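Local coordinates for universal stress protein (Mycobacterium smegmatis, PDB 5AHW), which binds cyclic AMP as a homodimeric, Rv1636-like member of the universal stress protein A family and is probably involved in nucleotide-dependent signalling, at residues Q5-T11 with A33-T39; T39-P43 with P90-P95; V96-V100 with N132-S137. The contacts are given in a common frame with arbitrary orientation. Numbering follows the deposited sequence.

Contact 1 of 3, residues Q5-T11 with A33-T39; sequences QTVVVGT and AKLIIAT. With CMP (adenosine-3',5'-cyclic-monophosphate), chain K.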
loop_
_atom_site.group_PDB
_atom_site.type_symbol
_atom_site.label_atom_id
_atom_site.label_comp_id
_atom_site.label_asym_id
_atom_site.label_seq_id
_atom_site.Cartn_x
_atom_site.Cartn_y
_atom_site.Cartn_z
ATOM N N GLN B 5 -11.576 -0.141 -8.170
ATOM C CA GLN B 5 -12.067 -0.687 -9.431
ATOM C C GLN B 5 -10.916 -1.168 -10.342
ATOM O O GLN B 5 -11.080 -2.079 -11.176
ATOM C CB GLN B 5 -12.870 0.393 -10.202
ATOM C CG GLN B 5 -14.092 1.015 -9.497
ATOM C CD GLN B 5 -15.017 1.810 -10.469
ATOM O OE1 GLN B 5 -14.685 2.907 -10.891
ATOM N NE2 GLN B 5 -16.167 1.234 -10.818
ATOM N N THR B 6 -9.755 -0.548 -10.205
ATOM C CA THR B 6 -8.654 -0.812 -11.131
ATOM C C THR B 6 -7.321 -0.813 -10.397
ATOM O O THR B 6 -6.907 0.190 -9.884
ATOM C CB THR B 6 -8.637 0.242 -12.266
ATOM O OG1 THR B 6 -9.883 0.236 -12.982
ATOM C CG2 THR B 6 -7.531 -0.062 -13.267
ATOM N N VAL B 7 -6.663 -1.951 -10.371
ATOM C CA VAL B 7 -5.424 -2.095 -9.622
ATOM C C VAL B 7 -4.312 -2.391 -10.630
ATOM O O VAL B 7 -4.475 -3.225 -11.495
ATOM C CB VAL B 7 -5.512 -3.252 -8.664
ATOM C CG1 VAL B 7 -4.232 -3.435 -7.924
ATOM C CG2 VAL B 7 -6.639 -3.066 -7.652
ATOM N N VAL B 8 -3.212 -1.686 -10.502
ATOM C CA VAL B 8 -2.042 -1.918 -11.306
ATOM C C VAL B 8 -0.910 -2.498 -10.482
ATOM O O VAL B 8 -0.590 -1.945 -9.448
ATOM C CB VAL B 8 -1.548 -0.604 -11.930
ATOM C CG1 VAL B 8 -0.232 -0.858 -12.663
ATOM C CG2 VAL B 8 -2.556 -0.093 -12.987
ATOM N N VAL B 9 -0.316 -3.589 -10.963
ATOM C CA VAL B 9 0.797 -4.228 -10.297
ATOM C C VAL B 9 1.947 -4.372 -11.246
ATOM O O VAL B 9 1.779 -4.735 -12.403
ATOM C CB VAL B 9 0.437 -5.578 -9.605
ATOM C CG1 VAL B 9 -0.033 -6.691 -10.572
ATOM C CG2 VAL B 9 1.619 -6.074 -8.741
ATOM N N GLY B 10 3.133 -4.033 -10.747
ATOM C CA GLY B 10 4.377 -4.114 -11.498
ATOM C C GLY B 10 5.131 -5.349 -11.112
ATOM O O GLY B 10 5.284 -5.630 -9.932
ATOM N N THR B 11 5.505 -6.145 -12.113
ATOM C CA THR B 11 6.411 -7.261 -11.924
ATOM C C THR B 11 7.590 -7.232 -12.896
ATOM O O THR B 11 7.381 -6.937 -14.059
ATOM C CB THR B 11 5.701 -8.620 -12.054
ATOM O OG1 THR B 11 6.678 -9.681 -11.933
ATOM C CG2 THR B 11 4.984 -8.768 -13.313
ATOM N N ALA B 33 -12.120 -5.978 -8.694
ATOM C CA ALA B 33 -11.495 -5.027 -9.618
ATOM C C ALA B 33 -10.809 -5.649 -10.813
ATOM O O ALA B 33 -10.396 -6.804 -10.805
ATOM C CB ALA B 33 -10.539 -4.118 -8.880
ATOM N N LYS B 34 -10.657 -4.841 -11.843
ATOM C CA LYS B 34 -9.754 -5.174 -12.915
ATOM C C LYS B 34 -8.309 -5.126 -12.359
ATOM O O LYS B 34 -7.916 -4.127 -11.758
ATOM C CB LYS B 34 -9.931 -4.153 -14.027
ATOM C CG LYS B 34 -9.078 -4.398 -15.255
ATOM C CD LYS B 34 -9.560 -3.539 -16.430
ATOM C CE LYS B 34 -8.524 -3.531 -17.562
ATOM N NZ LYS B 34 -9.094 -3.178 -18.910
ATOM N N LEU B 35 -7.553 -6.199 -12.574
ATOM C CA LEU B 35 -6.136 -6.179 -12.383
ATOM C C LEU B 35 -5.315 -6.025 -13.700
ATOM O O LEU B 35 -5.515 -6.775 -14.688
ATOM C CB LEU B 35 -5.712 -7.438 -11.718
ATOM C CG LEU B 35 -4.238 -7.531 -11.368
ATOM C CD1 LEU B 35 -3.880 -6.640 -10.220
ATOM C CD2 LEU B 35 -3.915 -8.970 -10.975
ATOM N N ILE B 36 -4.374 -5.082 -13.676
ATOM C CA ILE B 36 -3.472 -4.834 -14.799
ATOM C C ILE B 36 -2.067 -5.209 -14.317
ATOM O O ILE B 36 -1.539 -4.619 -13.376
ATOM C CB ILE B 36 -3.590 -3.378 -15.282
ATOM C CG1 ILE B 36 -5.013 -3.100 -15.788
ATOM C CG2 ILE B 36 -2.644 -3.105 -16.452
ATOM C CD1 ILE B 36 -5.305 -1.665 -16.200
ATOM N N ILE B 37 -1.492 -6.237 -14.922
ATOM C CA ILE B 37 -0.131 -6.607 -14.604
ATOM C C ILE B 37 0.770 -5.930 -15.632
ATOM O O ILE B 37 0.611 -6.137 -16.849
ATOM C CB ILE B 37 0.053 -8.146 -14.649
ATOM C CG1 ILE B 37 -1.009 -8.855 -13.794
ATOM C CG2 ILE B 37 1.479 -8.546 -14.218
ATOM C CD1 ILE B 37 -0.914 -10.374 -13.771
ATOM N N ALA B 38 1.723 -5.146 -15.156
ATOM C CA ALA B 38 2.649 -4.433 -16.026
ATOM C C ALA B 38 4.112 -4.849 -15.829
ATOM O O ALA B 38 4.568 -5.063 -14.704
ATOM C CB ALA B 38 2.495 -2.925 -15.823
ATOM N N THR B 39 4.833 -4.992 -16.927
ATOM C CA THR B 39 6.236 -5.284 -16.884
ATOM C C THR B 39 6.930 -4.276 -17.794
ATOM O O THR B 39 6.663 -4.202 -19.042
ATOM C CB THR B 39 6.550 -6.698 -17.378
ATOM O OG1 THR B 39 5.970 -7.648 -16.492
ATOM C CG2 THR B 39 8.036 -6.944 -17.427
HETATM P P CMP K . 9.864 -6.490 -5.859
HETATM O O1P CMP K . 9.231 -7.347 -4.769
HETATM O O2P CMP K . 10.852 -7.261 -6.604
HETATM O "O5'" CMP K . 10.409 -5.095 -5.360
HETATM C "C5'" CMP K . 10.625 -3.924 -6.186
HETATM C "C4'" CMP K . 9.425 -3.808 -7.082
HETATM O "O4'" CMP K . 9.554 -2.823 -8.093
HETATM C "C3'" CMP K . 9.116 -5.044 -7.839
HETATM O "O3'" CMP K . 8.711 -6.043 -6.913
HETATM C "C2'" CMP K . 8.080 -4.550 -8.858
HETATM O "O2'" CMP K . 6.768 -4.369 -8.309
HETATM C "C1'" CMP K . 8.693 -3.177 -9.180
HETATM N N9 CMP K . 9.486 -3.343 -10.422
HETATM C C8 CMP K . 10.821 -3.488 -10.525
HETATM N N7 CMP K . 11.185 -3.687 -11.801
HETATM C C5 CMP K . 10.093 -3.652 -12.527
HETATM C C6 CMP K . 9.761 -3.748 -13.960
HETATM N N6 CMP K . 10.731 -3.932 -14.844
HETATM N N1 CMP K . 8.476 -3.659 -14.332
HETATM C C2 CMP K . 7.481 -3.478 -13.457
HETATM N N3 CMP K . 7.701 -3.394 -12.128
HETATM C C4 CMP K . 8.960 -3.465 -11.625
#
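Strands 6-10 and 34-39 lie in parallel as the outer members of a beta-alpha-beta unit, joined through helix 15-31, in the Rossmann-like alpha/beta fold of the universal stress proteins. Val7 and Val9 bond to the even-numbered Lys34, Ile36 and Ala38 in a regular parallel ladder. Lys34 N donates to Gln5 O, Val7 N to Lys34 O and Ile36 N to Val7 O, each at 2.9 Å. Val9 N donates to Ile36 O (2.9 Å) and Val9 O accepts from Ala38 N (2.8 Å), and Thr11 N closes the series on Ala38 O (3.0 Å). Toward strand 110-114, Thr6 and Val8 bond to Asp109, Leu110 and Val112, and Gly10 to Val112, its O left for the ligand. Leu35 and Ile37 meet helix 65-80 at Ala78 and Ala74, with Val7 and Val9 on the same face beside Val112; on the other, Val8, Ile36 and Ala38 meet Leu102 of helix 95-105. Lys34 NZ is paired with Glu87, and Thr11 OG1 with Ser17 and Gly13. At the C-terminal edge, a CB on Gly10 would collide with N3 of cyclic AMP, whose O2' donates to Gly10 O (2.5 Å). Thr39 OG1 donates to Thr11 O at 2.9 Å.

Contact 2 of 3, residues T39-P43 with P90-P95; sequences TAYFP and PVVGAP. With CMP (adenosine-3',5'-cyclic-monophosphate), chain K.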
loop_
_atom_site.group_PDB
_atom_site.type_symbol
_atom_site.label_atom_id
_atom_site.label_comp_id
_atom_site.label_asym_id
_atom_site.label_seq_id
_atom_site.Cartn_x
_atom_site.Cartn_y
_atom_site.Cartn_z
ATOM N N THR B 39 4.833 -4.992 -16.927
ATOM C CA THR B 39 6.236 -5.284 -16.884
ATOM C C THR B 39 6.930 -4.276 -17.794
ATOM O O THR B 39 6.663 -4.202 -19.042
ATOM C CB THR B 39 6.550 -6.698 -17.378
ATOM O OG1 THR B 39 5.970 -7.648 -16.492
ATOM C CG2 THR B 39 8.036 -6.944 -17.427
ATOM N N ALA B 40 7.804 -3.484 -17.186
ATOM C CA ALA B 40 8.529 -2.467 -17.955
ATOM C C ALA B 40 9.794 -3.096 -18.453
ATOM O O ALA B 40 10.425 -3.856 -17.724
ATOM C CB ALA B 40 8.879 -1.270 -17.090
ATOM N N TYR B 41 10.197 -2.774 -19.658
ATOM C CA TYR B 41 11.477 -3.260 -20.173
ATOM C C TYR B 41 12.034 -2.309 -21.288
ATOM O O TYR B 41 11.276 -1.623 -21.934
ATOM C CB TYR B 41 11.312 -4.697 -20.714
ATOM C CG TYR B 41 10.552 -4.746 -21.996
ATOM C CD1 TYR B 41 9.188 -4.602 -22.021
ATOM C CD2 TYR B 41 11.205 -4.892 -23.201
ATOM C CE1 TYR B 41 8.486 -4.605 -23.215
ATOM C CE2 TYR B 41 10.515 -4.888 -24.416
ATOM C CZ TYR B 41 9.159 -4.756 -24.418
ATOM O OH TYR B 41 8.484 -4.781 -25.629
ATOM N N PHE B 42 13.364 -2.264 -21.433
ATOM C CA PHE B 42 14.073 -1.620 -22.585
ATOM C C PHE B 42 14.427 -2.736 -23.605
ATOM O O PHE B 42 15.283 -3.559 -23.325
ATOM C CB PHE B 42 15.396 -0.985 -22.128
ATOM C CG PHE B 42 15.339 -0.113 -20.858
ATOM C CD1 PHE B 42 14.736 1.148 -20.869
ATOM C CD2 PHE B 42 16.046 -0.494 -19.696
ATOM C CE1 PHE B 42 14.794 1.975 -19.757
ATOM C CE2 PHE B 42 16.082 0.328 -18.538
ATOM C CZ PHE B 42 15.457 1.568 -18.580
ATOM N N PRO B 43 13.778 -2.810 -24.773
ATOM C CA PRO B 43 13.962 -4.006 -25.664
ATOM C C PRO B 43 15.397 -4.254 -26.158
ATOM O O PRO B 43 16.087 -3.284 -26.465
ATOM C CB PRO B 43 13.085 -3.679 -26.881
ATOM C CG PRO B 43 13.065 -2.180 -26.917
ATOM C CD PRO B 43 13.041 -1.739 -25.462
ATOM N N PRO B 90 2.849 -5.270 -21.487
ATOM C CA PRO B 90 4.277 -5.095 -21.685
ATOM C C PRO B 90 4.514 -3.640 -21.975
ATOM O O PRO B 90 3.946 -3.160 -22.877
ATOM C CB PRO B 90 4.573 -5.910 -22.948
ATOM C CG PRO B 90 3.252 -6.099 -23.607
ATOM C CD PRO B 90 2.201 -5.999 -22.584
ATOM N N VAL B 91 5.309 -2.933 -21.191
ATOM C CA VAL B 91 5.509 -1.509 -21.383
ATOM C C VAL B 91 6.963 -1.201 -21.685
ATOM O O VAL B 91 7.869 -1.660 -20.980
ATOM C CB VAL B 91 5.075 -0.704 -20.148
ATOM C CG1 VAL B 91 5.453 0.776 -20.339
ATOM C CG2 VAL B 91 3.595 -0.851 -19.985
ATOM N N VAL B 92 7.192 -0.414 -22.726
ATOM C CA VAL B 92 8.561 -0.018 -23.122
ATOM C C VAL B 92 8.968 1.184 -22.308
ATOM O O VAL B 92 8.199 2.127 -22.209
ATOM C CB VAL B 92 8.643 0.347 -24.579
ATOM C CG1 VAL B 92 10.063 0.835 -24.900
ATOM C CG2 VAL B 92 8.252 -0.880 -25.415
ATOM N N GLY B 93 10.125 1.110 -21.653
ATOM C CA GLY B 93 10.580 2.189 -20.793
ATOM C C GLY B 93 11.044 1.721 -19.384
ATOM O O GLY B 93 11.168 0.522 -19.102
ATOM N N ALA B 94 11.303 2.697 -18.521
ATOM C CA ALA B 94 11.950 2.418 -17.262
ATOM C C ALA B 94 10.817 2.094 -16.291
ATOM O O ALA B 94 9.681 2.458 -16.538
ATOM C CB ALA B 94 12.797 3.595 -16.802
ATOM N N PRO B 95 11.125 1.365 -15.201
ATOM C CA PRO B 95 10.048 0.902 -14.406
ATOM C C PRO B 95 9.225 2.028 -13.780
ATOM O O PRO B 95 7.964 1.918 -13.761
ATOM C CB PRO B 95 10.731 0.070 -13.305
ATOM C CG PRO B 95 12.073 -0.245 -13.831
ATOM C CD PRO B 95 12.413 0.735 -14.878
HETATM P P CMP K . 9.864 -6.490 -5.859
HETATM O O1P CMP K . 9.231 -7.347 -4.769
HETATM O O2P CMP K . 10.852 -7.261 -6.604
HETATM O "O5'" CMP K . 10.409 -5.095 -5.360
HETATM C "C5'" CMP K . 10.625 -3.924 -6.186
HETATM C "C4'" CMP K . 9.425 -3.808 -7.082
HETATM O "O4'" CMP K . 9.554 -2.823 -8.093
HETATM C "C3'" CMP K . 9.116 -5.044 -7.839
HETATM O "O3'" CMP K . 8.711 -6.043 -6.913
HETATM C "C2'" CMP K . 8.080 -4.550 -8.858
HETATM O "O2'" CMP K . 6.768 -4.369 -8.309
HETATM C "C1'" CMP K . 8.693 -3.177 -9.180
HETATM N N9 CMP K . 9.486 -3.343 -10.422
HETATM C C8 CMP K . 10.821 -3.488 -10.525
HETATM N N7 CMP K . 11.185 -3.687 -11.801
HETATM C C5 CMP K . 10.093 -3.652 -12.527
HETATM C C6 CMP K . 9.761 -3.748 -13.960
HETATM N N6 CMP K . 10.731 -3.932 -14.844
HETATM N N1 CMP K . 8.476 -3.659 -14.332
HETATM C C2 CMP K . 7.481 -3.478 -13.457
HETATM N N3 CMP K . 7.701 -3.394 -12.128
HETATM C C4 CMP K . 8.960 -3.465 -11.625
#
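Thr39 opens the pairing between the C-terminal ends of strands 34-41 and 86-92, which run parallel, their short segments inclined by 32° and 4.8 Å apart at the closest. Its carbonyl O accepts from Val91 N at 2.8 Å almost linearly, while its OG1 is turned to Thr11 O, just past the end of strand 6-10. Ala40 follows, and its backbone polar groups face away from strand 86-92 toward the nucleotide: Ala40 N donates to N1 of cyclic AMP and Ala40 O accepts from N6, both at 2.9 Å, so that the main chain reads the Watson-Crick edge of adenine. The small CB of Ala40 fits against the turn after the neighbouring strand, 3.5 Å from Gly93 O and 3.6 Å from Pro95 CA. Tyr41 returns to the ladder, its N bonded to Val91 O (2.9 Å) and its O to Gly93 N (3.0 Å), with its ring beside Pro90 and Val92. Gly93, with phi near 131°, takes a backbone shape that a side chain would strain, and it turns the chain toward helix 95-105, whose N-cap is Ala94. Phe42 lies past the strand end; Gly93 O sits over one face of its ring, and its CZ is 3.8 Å from Ala94 CB. Pro43, poorly ordered, brings its CD to 4.0 Å from Val92 CG1. With Pro95 CB 3.9 Å from adenine C5, these strand ends form the adenine-binding edge of a nucleotide pocket at the C-terminal rim of a parallel sheet, the usual ligand site of Rossmann-like folds.

Contact 3 of 3, residues V96-V100 with N132-S137; sequences VDALV and NVARRS. With SO4 (sulfate ion), chain L.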
loop_
_atom_site.group_PDB
_atom_site.type_symbol
_atom_site.label_atom_id
_atom_site.label_comp_id
_atom_site.label_asym_id
_atom_site.label_seq_id
_atom_site.Cartn_x
_atom_site.Cartn_y
_atom_site.Cartn_z
ATOM N N VAL B 96 9.884 3.040 -13.199
ATOM C CA VAL B 96 9.114 4.043 -12.462
ATOM C C VAL B 96 8.104 4.808 -13.372
ATOM O O VAL B 96 6.847 4.946 -13.095
ATOM C CB VAL B 96 10.047 5.032 -11.712
ATOM C CG1 VAL B 96 9.216 6.108 -11.032
ATOM C CG2 VAL B 96 10.837 4.276 -10.668
ATOM N N ASP B 97 8.678 5.309 -14.449
ATOM C CA ASP B 97 7.939 5.990 -15.509
ATOM C C ASP B 97 6.820 5.077 -16.008
ATOM O O ASP B 97 5.681 5.493 -16.158
ATOM C CB ASP B 97 8.885 6.307 -16.732
ATOM C CG ASP B 97 9.931 7.496 -16.471
ATOM O OD1 ASP B 97 9.815 8.283 -15.496
ATOM O OD2 ASP B 97 10.845 7.670 -17.311
ATOM N N ALA B 98 7.137 3.833 -16.334
ATOM C CA ALA B 98 6.104 3.012 -16.944
ATOM C C ALA B 98 4.930 2.793 -15.979
ATOM O O ALA B 98 3.779 2.904 -16.389
ATOM C CB ALA B 98 6.689 1.673 -17.408
ATOM N N LEU B 99 5.202 2.568 -14.690
ATOM C CA LEU B 99 4.129 2.254 -13.723
ATOM C C LEU B 99 3.299 3.502 -13.393
ATOM O O LEU B 99 2.060 3.457 -13.445
ATOM C CB LEU B 99 4.659 1.630 -12.438
ATOM C CG LEU B 99 5.258 0.259 -12.648
ATOM C CD1 LEU B 99 6.084 -0.203 -11.451
ATOM C CD2 LEU B 99 4.178 -0.762 -12.902
ATOM N N VAL B 100 3.956 4.630 -13.160
ATOM C CA VAL B 100 3.221 5.875 -12.870
ATOM C C VAL B 100 2.430 6.365 -14.032
ATOM O O VAL B 100 1.244 6.734 -13.913
ATOM C CB VAL B 100 4.145 6.954 -12.366
ATOM C CG1 VAL B 100 3.369 8.212 -12.104
ATOM C CG2 VAL B 100 4.764 6.465 -11.043
ATOM N N ASN B 132 10.449 5.590 -5.525
ATOM C CA ASN B 132 10.221 6.646 -6.501
ATOM C C ASN B 132 8.771 6.563 -6.964
ATOM O O ASN B 132 8.134 7.574 -7.255
ATOM C CB ASN B 132 11.160 6.532 -7.718
ATOM C CG ASN B 132 12.633 6.759 -7.416
ATOM O OD1 ASN B 132 13.087 6.936 -6.289
ATOM N ND2 ASN B 132 13.398 6.845 -8.490
ATOM N N VAL B 133 8.261 5.359 -7.093
ATOM C CA VAL B 133 6.834 5.197 -7.368
ATOM C C VAL B 133 5.957 5.856 -6.292
ATOM O O VAL B 133 4.994 6.583 -6.590
ATOM C CB VAL B 133 6.489 3.696 -7.519
ATOM C CG1 VAL B 133 5.015 3.445 -7.499
ATOM C CG2 VAL B 133 6.975 3.174 -8.840
ATOM N N ALA B 134 6.324 5.615 -5.035
ATOM C CA ALA B 134 5.558 6.190 -3.910
ATOM C C ALA B 134 5.651 7.685 -4.010
ATOM O O ALA B 134 4.648 8.375 -3.827
ATOM C CB ALA B 134 6.124 5.690 -2.552
ATOM N N ARG B 135 6.842 8.239 -4.328
ATOM C CA ARG B 135 6.880 9.670 -4.313
ATOM C C ARG B 135 6.139 10.276 -5.475
ATOM O O ARG B 135 5.645 11.401 -5.365
ATOM C CB ARG B 135 8.283 10.252 -4.233
ATOM C CG ARG B 135 9.052 10.037 -2.914
ATOM C CD ARG B 135 10.331 10.845 -2.888
ATOM N NE ARG B 135 11.226 10.130 -3.747
ATOM C CZ ARG B 135 12.044 9.168 -3.312
ATOM N NH1 ARG B 135 12.209 8.941 -2.015
ATOM N NH2 ARG B 135 12.734 8.489 -4.156
ATOM N N ARG B 136 6.056 9.571 -6.594
ATOM C CA ARG B 136 5.557 10.180 -7.832
ATOM C C ARG B 136 4.074 9.891 -8.106
ATOM O O ARG B 136 3.449 10.595 -8.848
ATOM C CB ARG B 136 6.433 9.813 -9.029
ATOM C CG ARG B 136 7.854 10.410 -8.951
ATOM C CD ARG B 136 8.690 10.078 -10.196
ATOM N NE ARG B 136 10.126 10.286 -9.953
ATOM C CZ ARG B 136 11.098 9.755 -10.649
ATOM N NH1 ARG B 136 10.826 9.035 -11.711
ATOM N NH2 ARG B 136 12.373 10.041 -10.355
ATOM N N SER B 137 3.533 8.872 -7.489
ATOM C CA SER B 137 2.167 8.451 -7.751
ATOM C C SER B 137 1.145 9.497 -7.348
ATOM O O SER B 137 1.312 10.214 -6.379
ATOM C CB SER B 137 1.958 7.117 -7.028
ATOM O OG SER B 137 0.723 6.557 -7.392
HETATM S S SO4 L . 11.963 11.791 -7.282
HETATM O O1 SO4 L . 10.860 12.339 -8.161
HETATM O O2 SO4 L . 11.472 10.422 -6.811
HETATM O O3 SO4 L . 12.127 12.738 -6.153
HETATM O O4 SO4 L . 13.121 11.313 -8.018
HETATM O O HOH W 1 8.230 8.937 -13.559
#
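A long ion pair with a water wedged beside it marks the outer edge of this contact: Asp97 OD1 and Arg136 NH1 are 4.0 Å apart, and the water accepts from Arg136 NH1 (3.2 Å) and donates to Asp97 OD1 (2.6 Å). The two elements are helices 95-105 and 129-136, which lie on the same side of the parallel sheet in the Rossmann-like alpha/beta fold. The axes of the short segments 96-100 and 132-136 come within 9.8 Å and cross at -44°, and inward from the charged pair the contact is carried by aliphatic groups. Val96 points into the interface, with CG2 3.7 Å from Asn132 CB and CG1 4.3 Å from Val133 CG2. One turn on, Val100 fills the next gap: its CG1 lies 4.0 Å from Arg136 O and its CG2 4.2 Å from Arg136 CB. Leu99 CD1 reaches Val133 CG2 at 4.4 Å, while the same leucine lies against Ala38 and the cyclic nucleotide, so the packing runs from the helix pair to the pocket. Val133 and Ser137 also rest on Leu111 of strand 110-114, which underlies the pair. Away from helix 95-105, Ala134 and Arg135 pack against Leu118 and Arg124 of the second subunit. The long side chain of Arg136 extends past Val96, bringing NH1 to 3.4 Å from Val96 CG1. Its other nitrogens hold a sulfate ion, probably from the crystallisation liquor, with Arg136 NE 2.8 Å from O1 and Arg136 NH2 2.8 Å from O4; Arg135 NE donates to O2 of the same ion at 3.1 Å.

Overall arrangement
The three contacts follow one another along the chain, each closing before the next opens, and their centres lie about 13 to 15 Å apart. Contacts 1 and 2 belong to one five-stranded parallel sheet ordered 86-92, 34-41, 6-10, 110-114, 140-144; both use strand 34-41 and meet at Thr39. Contact 3 lies in the helical layer on one side, and helix 95-105, which follows strand 86-92, ties it to both: Leu99 packs on Gly10 and Ala38 of contact 1, Ala98 on Ala40 and Val91 of contact 2. Cyclic AMP touches all three, so its pocket is built jointly by neighbouring strand ends and the helix beside them, while helix 129-136 also packs against the second subunit.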